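Local coordinates for solute-binding protein Csal_2479 (Chromohalobacter salexigens, PDB 4P1L) that binds D-glucuronate and probably delivers it to the membrane permease of a tripartite ATP-independent periplasmic (TRAP) transport system, at residues G28-P33 and K40-F45; F84-M89 and S139-G144; A46-E51 and A258-K263; P34-G39 and N208-E213. All blocks are in the same frame, centred on the assembly; numbering follows the deposited sequence.

Contact 1: G28-P33 and K40-F45. With BDP (beta-D-glucopyranuronic acid), chain C.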
loop_
_atom_site.group_PDB
_atom_site.type_symbol
_atom_site.label_atom_id
_atom_site.label_comp_id
_atom_site.label_asym_id
_atom_site.label_seq_id
_atom_site.Cartn_x
_atom_site.Cartn_y
_atom_site.Cartn_z
ATOM N N GLY A 28 11.336 13.297 5.641
ATOM C CA GLY A 28 10.512 12.128 5.424
ATOM C C GLY A 28 9.509 12.347 4.315
ATOM O O GLY A 28 9.152 13.487 3.972
ATOM N N TRP A 29 9.030 11.227 3.781
ATOM C CA TRP A 29 8.228 11.231 2.561
ATOM C C TRP A 29 6.874 10.583 2.803
ATOM O O TRP A 29 6.772 9.521 3.433
ATOM C CB TRP A 29 8.979 10.448 1.479
ATOM C CG TRP A 29 8.332 10.403 0.112
ATOM C CD1 TRP A 29 8.567 11.254 -0.930
ATOM C CD2 TRP A 29 7.376 9.455 -0.358
ATOM N NE1 TRP A 29 7.810 10.907 -2.015
ATOM C CE2 TRP A 29 7.060 9.808 -1.691
ATOM C CE3 TRP A 29 6.731 8.350 0.215
ATOM C CZ2 TRP A 29 6.146 9.096 -2.456
ATOM C CZ3 TRP A 29 5.815 7.640 -0.563
ATOM C CH2 TRP A 29 5.547 8.011 -1.881
ATOM N N ASN A 30 5.832 11.233 2.302
ATOM C CA ASN A 30 4.483 10.671 2.258
ATOM C C ASN A 30 3.857 11.089 0.937
ATOM O O ASN A 30 3.994 12.242 0.541
ATOM C CB ASN A 30 3.691 11.224 3.444
ATOM C CG ASN A 30 2.269 10.797 3.459
ATOM O OD1 ASN A 30 1.906 9.709 2.968
ATOM N ND2 ASN A 30 1.440 11.602 4.120
ATOM N N ILE A 31 3.205 10.156 0.241
ATOM C CA ILE A 31 2.554 10.480 -1.018
ATOM C C ILE A 31 1.205 11.208 -0.804
ATOM O O ILE A 31 0.735 11.943 -1.696
ATOM C CB ILE A 31 2.345 9.194 -1.892
ATOM C CG1 ILE A 31 1.905 9.549 -3.314
ATOM C CG2 ILE A 31 1.310 8.225 -1.279
ATOM C CD1 ILE A 31 2.140 8.423 -4.338
ATOM N N HIS A 32 0.584 10.985 0.361
ATOM C CA HIS A 32 -0.793 11.448 0.621
ATOM C C HIS A 32 -0.799 12.874 1.194
ATOM O O HIS A 32 0.244 13.403 1.587
ATOM C CB HIS A 32 -1.500 10.514 1.609
ATOM C CG HIS A 32 -1.641 9.100 1.111
ATOM N ND1 HIS A 32 -2.585 8.736 0.177
ATOM C CD2 HIS A 32 -0.956 7.967 1.416
ATOM C CE1 HIS A 32 -2.471 7.441 -0.086
ATOM N NE2 HIS A 32 -1.492 6.954 0.656
ATOM N N PRO A 33 -1.984 13.501 1.230
ATOM C CA PRO A 33 -2.079 14.808 1.906
ATOM C C PRO A 33 -1.800 14.686 3.410
ATOM O O PRO A 33 -1.950 13.589 3.973
ATOM C CB PRO A 33 -3.530 15.223 1.666
ATOM C CG PRO A 33 -3.994 14.399 0.488
ATOM C CD PRO A 33 -3.249 13.107 0.576
ATOM N N LYS A 40 -1.342 12.084 9.207
ATOM C CA LYS A 40 -1.477 12.369 10.615
ATOM C C LYS A 40 -0.516 11.523 11.455
ATOM O O LYS A 40 0.144 12.050 12.345
ATOM C CB LYS A 40 -2.917 12.137 11.056
ATOM C CG LYS A 40 -3.938 13.093 10.426
ATOM C CD LYS A 40 -5.359 12.700 10.836
ATOM C CE LYS A 40 -6.403 13.711 10.396
ATOM N NZ LYS A 40 -7.768 13.166 10.547
ATOM N N ALA A 41 -0.430 10.222 11.163
ATOM C CA ALA A 41 0.383 9.292 11.944
ATOM C C ALA A 41 1.854 9.653 11.819
ATOM O O ALA A 41 2.621 9.542 12.782
ATOM C CB ALA A 41 0.141 7.843 11.474
ATOM N N LEU A 42 2.248 10.091 10.633
ATOM C CA LEU A 42 3.633 10.491 10.386
ATOM C C LEU A 42 3.998 11.753 11.145
ATOM O O LEU A 42 5.130 11.891 11.599
ATOM C CB LEU A 42 3.877 10.718 8.898
ATOM C CG LEU A 42 3.918 9.434 8.055
ATOM C CD1 LEU A 42 3.918 9.735 6.558
ATOM C CD2 LEU A 42 5.141 8.536 8.435
ATOM N N GLU A 43 3.063 12.697 11.247
ATOM C CA GLU A 43 3.336 13.932 11.993
ATOM C C GLU A 43 3.454 13.588 13.475
ATOM O O GLU A 43 4.288 14.158 14.185
ATOM C CB GLU A 43 2.237 14.982 11.767
ATOM C CG GLU A 43 2.209 15.589 10.375
ATOM C CD GLU A 43 3.395 16.497 10.069
ATOM O OE1 GLU A 43 4.237 16.710 10.976
ATOM O OE2 GLU A 43 3.468 16.986 8.907
ATOM N N SER A 44 2.638 12.644 13.944
ATOM C CA SER A 44 2.739 12.180 15.331
ATOM C C SER A 44 4.103 11.559 15.573
ATOM O O SER A 44 4.747 11.834 16.577
ATOM C CB SER A 44 1.649 11.165 15.651
ATOM O OG SER A 44 0.378 11.782 15.622
ATOM N N PHE A 45 4.538 10.726 14.633
ATOM C CA PHE A 45 5.870 10.109 14.714
ATOM C C PHE A 45 6.940 11.195 14.784
ATOM O O PHE A 45 7.835 11.161 15.634
ATOM C CB PHE A 45 6.087 9.210 13.498
ATOM C CG PHE A 45 7.505 8.719 13.318
ATOM C CD1 PHE A 45 8.036 7.747 14.153
ATOM C CD2 PHE A 45 8.283 9.183 12.264
ATOM C CE1 PHE A 45 9.315 7.287 13.966
ATOM C CE2 PHE A 45 9.570 8.698 12.059
ATOM C CZ PHE A 45 10.083 7.765 12.916
HETATM C C1 BDP C . -2.547 3.952 -2.009
HETATM C C2 BDP C . -1.208 3.837 -1.295
HETATM C C3 BDP C . -0.253 4.798 -1.894
HETATM C C4 BDP C . -0.122 4.459 -3.345
HETATM C C5 BDP C . -1.501 4.525 -4.054
HETATM C C6 BDP C . -1.430 4.144 -5.531
HETATM O O2 BDP C . -1.448 4.171 0.062
HETATM O O3 BDP C . 1.096 4.524 -1.243
HETATM O O4 BDP C . 0.793 5.362 -3.989
HETATM O O5 BDP C . -2.387 3.665 -3.408
HETATM O O6A BDP C . -2.444 3.541 -6.013
HETATM O O1 BDP C . -3.433 3.023 -1.488
HETATM O O6B BDP C . -0.448 4.498 -6.216
#

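Contact 2: F84-M89 and S139-G144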
loop_
_atom_site.group_PDB
_atom_site.type_symbol
_atom_site.label_atom_id
_atom_site.label_comp_id
_atom_site.label_asym_id
_atom_site.label_seq_id
_atom_site.Cartn_x
_atom_site.Cartn_y
_atom_site.Cartn_z
ATOM N N PHE A 84 13.494 9.102 6.140
ATOM C CA PHE A 84 12.429 8.171 6.484
ATOM C C PHE A 84 11.242 8.302 5.524
ATOM O O PHE A 84 11.165 9.244 4.746
ATOM C CB PHE A 84 12.013 8.345 7.956
ATOM C CG PHE A 84 11.264 9.639 8.263
ATOM C CD1 PHE A 84 11.936 10.843 8.387
ATOM C CD2 PHE A 84 9.887 9.629 8.476
ATOM C CE1 PHE A 84 11.265 12.019 8.691
ATOM C CE2 PHE A 84 9.215 10.791 8.786
ATOM C CZ PHE A 84 9.903 11.997 8.891
ATOM N N ALA A 85 10.319 7.345 5.570
ATOM C CA ALA A 85 9.215 7.360 4.651
ATOM C C ALA A 85 8.164 6.314 5.025
ATOM O O ALA A 85 8.447 5.330 5.725
ATOM C CB ALA A 85 9.713 7.121 3.256
ATOM N N ASN A 86 6.962 6.569 4.533
ATOM C CA ASN A 86 5.848 5.628 4.511
ATOM C C ASN A 86 5.734 5.148 3.070
ATOM O O ASN A 86 5.374 5.907 2.175
ATOM C CB ASN A 86 4.596 6.362 5.021
ATOM C CG ASN A 86 3.280 5.677 4.692
ATOM O OD1 ASN A 86 2.285 6.355 4.492
ATOM N ND2 ASN A 86 3.261 4.342 4.637
ATOM N N PHE A 87 6.117 3.892 2.836
ATOM C CA PHE A 87 5.978 3.306 1.522
ATOM C C PHE A 87 4.921 2.207 1.519
ATOM O O PHE A 87 4.890 1.375 2.427
ATOM C CB PHE A 87 7.289 2.671 1.057
ATOM C CG PHE A 87 8.403 3.643 0.841
ATOM C CD1 PHE A 87 8.207 4.792 0.093
ATOM C CD2 PHE A 87 9.651 3.412 1.389
ATOM C CE1 PHE A 87 9.223 5.687 -0.110
ATOM C CE2 PHE A 87 10.695 4.311 1.171
ATOM C CZ PHE A 87 10.463 5.455 0.415
ATOM N N ASN A 88 4.108 2.191 0.473
ATOM C CA ASN A 88 3.303 1.020 0.143
ATOM C C ASN A 88 4.219 -0.119 -0.355
ATOM O O ASN A 88 5.190 0.108 -1.110
ATOM C CB ASN A 88 2.261 1.390 -0.903
ATOM C CG ASN A 88 1.246 0.283 -1.145
ATOM O OD1 ASN A 88 1.492 -0.626 -1.943
ATOM N ND2 ASN A 88 0.110 0.359 -0.478
HETATM N N MSE A 89 3.928 -1.336 0.093
HETATM C CA MSE A 89 4.763 -2.491 -0.261
HETATM C C MSE A 89 4.620 -2.953 -1.695
HETATM O O MSE A 89 5.455 -3.722 -2.188
HETATM C CB MSE A 89 4.506 -3.663 0.683
HETATM C CG MSE A 89 4.976 -3.438 2.100
HETATM SE SE MSE A 89 6.948 -3.181 2.277
HETATM C CE MSE A 89 7.404 -5.057 2.568
ATOM N N SER A 139 7.713 -0.011 11.671
ATOM C CA SER A 139 6.342 -0.400 11.959
ATOM C C SER A 139 5.564 -0.536 10.668
ATOM O O SER A 139 6.037 -0.123 9.606
ATOM C CB SER A 139 5.689 0.619 12.883
ATOM O OG SER A 139 5.596 1.882 12.254
ATOM N N TRP A 140 4.379 -1.133 10.764
ATOM C CA TRP A 140 3.524 -1.394 9.596
ATOM C C TRP A 140 2.218 -0.615 9.697
ATOM O O TRP A 140 1.525 -0.727 10.698
ATOM C CB TRP A 140 3.190 -2.876 9.485
ATOM C CG TRP A 140 4.381 -3.764 9.409
ATOM C CD1 TRP A 140 4.851 -4.581 10.391
ATOM C CD2 TRP A 140 5.245 -3.938 8.292
ATOM N NE1 TRP A 140 5.969 -5.245 9.961
ATOM C CE2 TRP A 140 6.222 -4.891 8.667
ATOM C CE3 TRP A 140 5.280 -3.412 7.006
ATOM C CZ2 TRP A 140 7.235 -5.309 7.805
ATOM C CZ3 TRP A 140 6.309 -3.827 6.146
ATOM C CH2 TRP A 140 7.256 -4.770 6.553
ATOM N N PHE A 141 1.913 0.158 8.658
ATOM C CA PHE A 141 0.633 0.840 8.503
ATOM C C PHE A 141 -0.330 -0.056 7.695
ATOM O O PHE A 141 0.101 -0.865 6.855
ATOM C CB PHE A 141 0.793 2.161 7.736
ATOM C CG PHE A 141 1.451 3.296 8.507
ATOM C CD1 PHE A 141 1.902 3.138 9.796
ATOM C CD2 PHE A 141 1.624 4.535 7.899
ATOM C CE1 PHE A 141 2.527 4.197 10.472
ATOM C CE2 PHE A 141 2.223 5.591 8.576
ATOM C CZ PHE A 141 2.677 5.408 9.865
ATOM N N GLY A 142 -1.631 0.116 7.914
ATOM C CA GLY A 142 -2.638 -0.517 7.081
ATOM C C GLY A 142 -3.072 0.304 5.872
ATOM O O GLY A 142 -2.956 1.533 5.868
ATOM N N SER A 143 -3.559 -0.364 4.827
ATOM C CA SER A 143 -4.166 0.362 3.716
ATOM C C SER A 143 -5.441 -0.351 3.219
ATOM O O SER A 143 -5.794 -0.252 2.059
ATOM C CB SER A 143 -3.170 0.627 2.570
ATOM O OG SER A 143 -2.860 -0.554 1.806
ATOM N N GLY A 144 -6.113 -1.067 4.115
ATOM C CA GLY A 144 -7.381 -1.703 3.786
ATOM C C GLY A 144 -7.249 -2.693 2.636
ATOM O O GLY A 144 -6.177 -3.270 2.377
HETATM O O HOH W 1 -2.931 0.269 -0.904
#

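Contact 3: A46-E51 and A258-K263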
loop_
_atom_site.group_PDB
_atom_site.type_symbol
_atom_site.label_atom_id
_atom_site.label_comp_id
_atom_site.label_asym_id
_atom_site.label_seq_id
_atom_site.Cartn_x
_atom_site.Cartn_y
_atom_site.Cartn_z
ATOM N N ALA A 46 6.848 12.170 13.889
ATOM C CA ALA A 46 7.839 13.232 13.848
ATOM C C ALA A 46 7.937 13.956 15.195
ATOM O O ALA A 46 9.032 14.225 15.686
ATOM C CB ALA A 46 7.516 14.230 12.736
ATOM N N LYS A 47 6.786 14.288 15.775
ATOM C CA LYS A 47 6.780 14.966 17.069
ATOM C C LYS A 47 7.368 14.110 18.171
ATOM O O LYS A 47 8.181 14.583 18.975
ATOM C CB LYS A 47 5.365 15.382 17.467
ATOM C CG LYS A 47 4.802 16.473 16.608
ATOM C CD LYS A 47 3.300 16.648 16.863
ATOM C CE LYS A 47 2.774 17.912 16.174
ATOM N NZ LYS A 47 2.520 17.739 14.708
ATOM N N GLU A 48 6.927 12.857 18.232
ATOM C CA GLU A 48 7.348 11.962 19.300
ATOM C C GLU A 48 8.861 11.713 19.214
ATOM O O GLU A 48 9.562 11.679 20.228
ATOM C CB GLU A 48 6.546 10.664 19.244
ATOM C CG GLU A 48 6.714 9.787 20.464
ATOM C CD GLU A 48 5.777 8.599 20.474
ATOM O OE1 GLU A 48 4.680 8.707 19.896
ATOM O OE2 GLU A 48 6.128 7.549 21.062
ATOM N N VAL A 49 9.377 11.572 17.999
ATOM C CA VAL A 49 10.822 11.429 17.809
ATOM C C VAL A 49 11.583 12.656 18.356
ATOM O O VAL A 49 12.514 12.516 19.164
ATOM C CB VAL A 49 11.181 11.187 16.328
ATOM C CG1 VAL A 49 12.682 11.308 16.100
ATOM C CG2 VAL A 49 10.659 9.825 15.884
ATOM N N ALA A 50 11.181 13.859 17.958
ATOM C CA ALA A 50 11.846 15.065 18.457
ATOM C C ALA A 50 11.793 15.136 20.001
ATOM O O ALA A 50 12.788 15.441 20.647
ATOM C CB ALA A 50 11.224 16.310 17.836
ATOM N N GLU A 51 10.639 14.823 20.586
ATOM C CA GLU A 51 10.475 14.862 22.043
ATOM C C GLU A 51 11.315 13.786 22.728
ATOM O O GLU A 51 12.021 14.062 23.698
ATOM C CB GLU A 51 8.996 14.711 22.419
ATOM C CG GLU A 51 8.139 15.879 21.910
ATOM C CD GLU A 51 6.661 15.533 21.751
ATOM O OE1 GLU A 51 6.273 14.371 22.021
ATOM O OE2 GLU A 51 5.892 16.446 21.376
ATOM N N ALA A 258 7.672 4.895 16.356
ATOM C CA ALA A 258 7.118 4.310 15.131
ATOM C C ALA A 258 6.019 3.298 15.431
ATOM O O ALA A 258 5.012 3.215 14.708
ATOM C CB ALA A 258 8.231 3.635 14.328
ATOM N N GLU A 259 6.223 2.517 16.484
ATOM C CA GLU A 259 5.219 1.549 16.923
ATOM C C GLU A 259 3.948 2.279 17.390
ATOM O O GLU A 259 2.847 1.900 17.008
ATOM C CB GLU A 259 5.797 0.638 18.023
ATOM C CG GLU A 259 6.833 -0.345 17.461
ATOM C CD GLU A 259 7.716 -0.981 18.524
ATOM O OE1 GLU A 259 7.387 -0.846 19.723
ATOM O OE2 GLU A 259 8.747 -1.609 18.156
ATOM N N ASP A 260 4.106 3.332 18.194
ATOM C CA ASP A 260 2.959 4.151 18.616
ATOM C C ASP A 260 2.256 4.796 17.400
ATOM O O ASP A 260 1.026 4.840 17.319
ATOM C CB ASP A 260 3.395 5.261 19.592
ATOM C CG ASP A 260 3.986 4.716 20.890
ATOM O OD1 ASP A 260 3.763 3.523 21.198
ATOM O OD2 ASP A 260 4.687 5.485 21.597
ATOM N N ALA A 261 3.041 5.332 16.473
ATOM C CA ALA A 261 2.462 5.933 15.266
ATOM C C ALA A 261 1.649 4.939 14.435
ATOM O O ALA A 261 0.614 5.315 13.876
ATOM C CB ALA A 261 3.541 6.561 14.406
ATOM N N ALA A 262 2.114 3.690 14.312
ATOM C CA ALA A 262 1.354 2.660 13.579
ATOM C C ALA A 262 0.056 2.310 14.309
ATOM O O ALA A 262 -0.990 2.133 13.686
ATOM C CB ALA A 262 2.193 1.387 13.370
ATOM N N LYS A 263 0.107 2.228 15.635
ATOM C CA LYS A 263 -1.110 1.955 16.391
ATOM C C LYS A 263 -2.149 3.065 16.120
ATOM O O LYS A 263 -3.351 2.806 15.934
ATOM C CB LYS A 263 -0.792 1.836 17.883
ATOM C CG LYS A 263 -1.978 1.409 18.733
ATOM C CD LYS A 263 -1.533 0.901 20.118
ATOM C CE LYS A 263 -2.681 0.855 21.120
ATOM N NZ LYS A 263 -2.951 2.190 21.746
#

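Contact 4: P34-G39 and N208-E213. With BDP (beta-D-glucopyranuronic acid), chain C.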
loop_
_atom_site.group_PDB
_atom_site.type_symbol
_atom_site.label_atom_id
_atom_site.label_comp_id
_atom_site.label_asym_id
_atom_site.label_seq_id
_atom_site.Cartn_x
_atom_site.Cartn_y
_atom_site.Cartn_z
ATOM N N PRO A 34 -1.426 15.798 4.067
ATOM C CA PRO A 34 -1.168 15.789 5.502
ATOM C C PRO A 34 -2.357 15.249 6.306
ATOM O O PRO A 34 -2.110 14.633 7.317
ATOM C CB PRO A 34 -0.922 17.276 5.849
ATOM C CG PRO A 34 -0.653 17.964 4.546
ATOM C CD PRO A 34 -1.227 17.123 3.448
ATOM N N SER A 35 -3.598 15.485 5.870
ATOM C CA SER A 35 -4.762 15.097 6.663
ATOM C C SER A 35 -5.216 13.642 6.447
ATOM O O SER A 35 -6.134 13.152 7.113
ATOM C CB SER A 35 -5.926 16.043 6.366
ATOM O OG SER A 35 -6.366 15.831 5.033
ATOM N N TYR A 36 -4.585 12.952 5.512
ATOM C CA TYR A 36 -4.859 11.540 5.305
ATOM C C TYR A 36 -4.423 10.773 6.564
ATOM O O TYR A 36 -3.519 11.206 7.244
ATOM C CB TYR A 36 -4.037 11.106 4.107
ATOM C CG TYR A 36 -4.421 9.792 3.478
ATOM C CD1 TYR A 36 -5.508 9.715 2.634
ATOM C CD2 TYR A 36 -3.645 8.659 3.673
ATOM C CE1 TYR A 36 -5.849 8.518 2.009
ATOM C CE2 TYR A 36 -3.961 7.429 3.042
ATOM C CZ TYR A 36 -5.070 7.389 2.205
ATOM O OH TYR A 36 -5.440 6.231 1.566
ATOM N N PRO A 37 -5.048 9.623 6.866
ATOM C CA PRO A 37 -4.628 8.920 8.083
ATOM C C PRO A 37 -3.119 8.720 8.187
ATOM O O PRO A 37 -2.563 8.941 9.270
ATOM C CB PRO A 37 -5.349 7.585 7.965
ATOM C CG PRO A 37 -6.628 7.958 7.265
ATOM C CD PRO A 37 -6.231 8.992 6.257
ATOM N N ASN A 38 -2.481 8.285 7.094
ATOM C CA ASN A 38 -1.030 8.109 7.087
ATOM C C ASN A 38 -0.296 9.410 7.395
ATOM O O ASN A 38 0.755 9.404 8.057
ATOM C CB ASN A 38 -0.544 7.603 5.729
ATOM C CG ASN A 38 -1.150 6.253 5.344
ATOM O OD1 ASN A 38 -2.283 5.917 5.703
ATOM N ND2 ASN A 38 -0.388 5.486 4.595
ATOM N N GLY A 39 -0.838 10.528 6.902
ATOM C CA GLY A 39 -0.192 11.825 7.096
ATOM C C GLY A 39 -0.185 12.216 8.571
ATOM O O GLY A 39 0.825 12.610 9.137
ATOM N N ASN A 208 -8.318 1.521 -2.155
ATOM C CA ASN A 208 -9.144 1.544 -0.960
ATOM C C ASN A 208 -10.022 2.783 -0.950
ATOM O O ASN A 208 -9.848 3.677 -1.784
ATOM C CB ASN A 208 -8.262 1.494 0.280
ATOM C CG ASN A 208 -7.164 2.562 0.257
ATOM O OD1 ASN A 208 -7.420 3.738 0.004
ATOM N ND2 ASN A 208 -5.934 2.134 0.503
ATOM N N TYR A 209 -10.974 2.832 -0.026
ATOM C CA TYR A 209 -11.894 3.959 0.028
ATOM C C TYR A 209 -11.185 5.316 0.247
ATOM O O TYR A 209 -11.438 6.300 -0.488
ATOM C CB TYR A 209 -12.953 3.715 1.088
ATOM C CG TYR A 209 -14.107 2.804 0.692
ATOM C CD1 TYR A 209 -14.921 3.087 -0.388
ATOM C CD2 TYR A 209 -14.399 1.673 1.449
ATOM C CE1 TYR A 209 -16.001 2.235 -0.726
ATOM C CE2 TYR A 209 -15.468 0.826 1.129
ATOM C CZ TYR A 209 -16.268 1.119 0.049
ATOM O OH TYR A 209 -17.334 0.285 -0.266
ATOM N N PRO A 210 -10.269 5.385 1.221
ATOM C CA PRO A 210 -9.688 6.712 1.435
ATOM C C PRO A 210 -8.916 7.249 0.258
ATOM O O PRO A 210 -8.960 8.460 0.045
ATOM C CB PRO A 210 -8.814 6.530 2.671
ATOM C CG PRO A 210 -9.441 5.374 3.389
ATOM C CD PRO A 210 -9.891 4.448 2.285
ATOM N N SER A 211 -8.296 6.389 -0.547
ATOM C CA SER A 211 -7.572 6.882 -1.714
ATOM C C SER A 211 -8.533 7.277 -2.823
ATOM O O SER A 211 -8.398 8.356 -3.415
ATOM C CB SER A 211 -6.599 5.819 -2.213
ATOM O OG SER A 211 -5.465 5.736 -1.357
ATOM N N TYR A 212 -9.499 6.398 -3.075
ATOM C CA TYR A 212 -10.528 6.617 -4.072
ATOM C C TYR A 212 -11.205 7.958 -3.825
ATOM O O TYR A 212 -11.441 8.705 -4.754
ATOM C CB TYR A 212 -11.521 5.469 -3.988
ATOM C CG TYR A 212 -12.751 5.542 -4.869
ATOM C CD1 TYR A 212 -12.652 5.658 -6.237
ATOM C CD2 TYR A 212 -14.033 5.448 -4.309
ATOM C CE1 TYR A 212 -13.816 5.672 -7.047
ATOM C CE2 TYR A 212 -15.166 5.453 -5.093
ATOM C CZ TYR A 212 -15.056 5.557 -6.460
ATOM O OH TYR A 212 -16.212 5.563 -7.209
ATOM N N GLU A 213 -11.478 8.255 -2.556
ATOM C CA GLU A 213 -12.132 9.506 -2.160
ATOM C C GLU A 213 -11.177 10.705 -2.168
ATOM O O GLU A 213 -11.429 11.700 -2.883
ATOM C CB GLU A 213 -12.825 9.337 -0.793
ATOM C CG GLU A 213 -13.342 10.658 -0.184
ATOM C CD GLU A 213 -12.308 11.382 0.684
ATOM O OE1 GLU A 213 -11.734 10.747 1.586
ATOM O OE2 GLU A 213 -12.077 12.602 0.480
HETATM C C1 BDP C . -2.547 3.952 -2.009
HETATM C C2 BDP C . -1.208 3.837 -1.295
HETATM C C3 BDP C . -0.253 4.798 -1.894
HETATM C C4 BDP C . -0.122 4.459 -3.345
HETATM C C5 BDP C . -1.501 4.525 -4.054
HETATM C C6 BDP C . -1.430 4.144 -5.531
HETATM O O2 BDP C . -1.448 4.171 0.062
HETATM O O3 BDP C . 1.096 4.524 -1.243
HETATM O O4 BDP C . 0.793 5.362 -3.989
HETATM O O5 BDP C . -2.387 3.665 -3.408
HETATM O O6A BDP C . -2.444 3.541 -6.013
HETATM O O1 BDP C . -3.433 3.023 -1.488
HETATM O O6B BDP C . -0.448 4.498 -6.216
HETATM O O HOH W 2 -3.785 4.066 1.615
#

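Contact 1: G28-P33 and K40-F45
Leu42 reaches from helix 37-52 to the loop that follows strand 26-29 and sets one methyl, CD1, against the side chain of Asn30. The tight spot is small: CD1 lies 3.5 Å from Asn30 CB, and the amide carbon CG is hardly farther off. Asn30 turns its CG anti to the backbone N (chi1 176°), which brings the amide round beside its own loop. There OD1 takes the N-H of His32 at 3.2 Å in an Asx turn; the donor stands well above the carbonyl plane. ND2 is bonded to His63. With an alanine here the His32 N-H and His63 ND1 would probably lose these partners, and Leu42 CD1 would keep CB but lose the amide it packs beside. Where the chain leaves the loop and enters the helix the contact is loose: Lys40 points away from the loop and is exposed, and Pro33 is partly exposed. Past the turn, His32 NE2 donates to O2 of the bound glucuronate at 2.8 Å, while Ile31 CD1 comes within 3.4 Å of its O4. The strand, its loop and the helix open the beta-alpha-beta unit 26-62, whose first loop, at the end of the strand, supplies two residues of the sugar pocket.

Contact 2: F84-M89 and S139-G144
Strands 84-88 and 135-141 of the five-stranded mixed sheet, with the loop residues that follow them, meet here through side chains near the sugar pocket, strand 234-239 lying between them in the sheet. Asn86 lays its amide obliquely against the ring of Phe141, the two planes 58° apart, and ND2 is 3.7 Å from Phe141 CD2. Neither end of that amide depends on the ring for a partner: OD1 accepts from Asn38, and ND2 is bonded to Glu234. A little farther on, Asn88 and Ser143 are joined through a water, which donates to Ser143 OG at 2.8 Å and accepts a weak bond from Asn88 ND2. The firmer partners are elsewhere, Glu234 for Asn88 ND2 and the carbonyl of Leu232 for Ser143 OG, and Asn88 itself touches the glucuronate. The apolar end belongs to the selenomethionine Met89. The bend at chi2 (-63°) carries SE to the edge of the Trp140 six-membered ring in a Met-aromatic contact, 5.3 Å from the ring centroid, and the further bend at chi3 brings CE to within 3.9 Å of Trp140 CZ3, obliquely. Around this buried core, helix 37-52 brings Asn38, Ala41 and Leu42 against Phe141, helix 248-282 holds Gly142 N through Gln265, and helix 70-78 packs on Phe87.

Contact 3: A46-E51 and A258-K263
Both segments, 46-51 and 258-263, are inner turns of longer helices, 37-52 and 248-282, each kept regular by its own i to i+4 backbone bonds, such as Ala50 N to Ala46 O at 3.1 Å. Between these turns the side chains of Glu48 and Asp260 make the contact. Glu48 stretches out: a chi1 of -169° and an extended chain beyond CG carry the carboxylate over to the other helix. Asp260 is shorter and meets it at about a right angle, its carboxylate plane turned 31° from that of Glu48. OE2 of Glu48 and OD2 of Asp260 stand 2.6 Å apart, too close for two fully charged groups to be comfortable, and one of the acids probably holds a proton. The other carboxylate oxygen of Glu48, OE1, passes beside the Asp260 methylene, 3.7 Å from its CB. Lys52 adds only a long, weak ion pair to Glu48 OE2. Both acids are partly exposed, at the protein surface. Beneath them the helices close up through apolar side chains: Val49 packs on Ile254 and Ala257, and Phe45 lies against Ala258 and Ala261. This is an acid pair bordering an apolar helix-helix seam, where the long helix 248-282 packs beside the first helix of the fold, away from the sugar site.

Contact 4: P34-G39 and N208-E213
Asn208 OD1 is gripped by the N-H of Ser211 at 2.8 Å, nearly in line with its C=O bond, and the hydroxyls of Ser211 and Tyr36 also crowd near it. Ser211 OG lies 3.0 Å from Tyr36 OH and 3.1 Å from Asn208 OD1, and its one proton could go to either. Chi1 of Tyr36 (-164°) swings the ring away from its backbone N and beside the carbonyl carbon, over to this cluster. On the way its CE1 comes obliquely to 3.6 Å from Pro210 CB, while Pro210 O lies in the plane of the ring. Asn208 is the N-cap of helix 209-214, its OD1 making the capping bond to Ser211, while Tyr36 holds the N-cap position of helix 37-52, so the contact joins the starts of two helices near the glucuronate. A water bound to Tyr36 OH at 2.7 Å also contacts O2 and O1 of the sugar and accepts from Asn208 ND2. That same ND2 donates a weak bond directly to O1 at 3.3 Å, and is bonded to the carbonyl of Ser143 as well. A phenylalanine in place of Tyr36 would probably cost the water a partner and the Ser211 hydroxyl a possible one. The Tyr36 ring is also stacked with His32, and Trp269 of helix 248-282 packs against Tyr36, Asn208 and Pro210.

Overall arrangement
Contacts 1, 3 and 4 share helix 37-52: its start serves contact 4, its middle contact 1, and its far end contact 3, whose centre is about 19 Å from that of contact 4. Contacts 1 and 4 both touch the glucuronate, their centres about 11 Å apart, and contact 2 reaches it through Asn88. Contact 2 is tied to both of them: Trp29 O and Asn86 N, 3.2 Å apart, link neighbouring strands, Asn38 ND2 is 2.8 Å from Asn86 OD1, and Asn208 ND2 is 2.9 Å from Ser143 O. Contact 3 stands apart from the pocket, yet Ser139 OG lies 2.9 Å from Ala258 O, which joins helix 248-282 to the edge strand of contact 2.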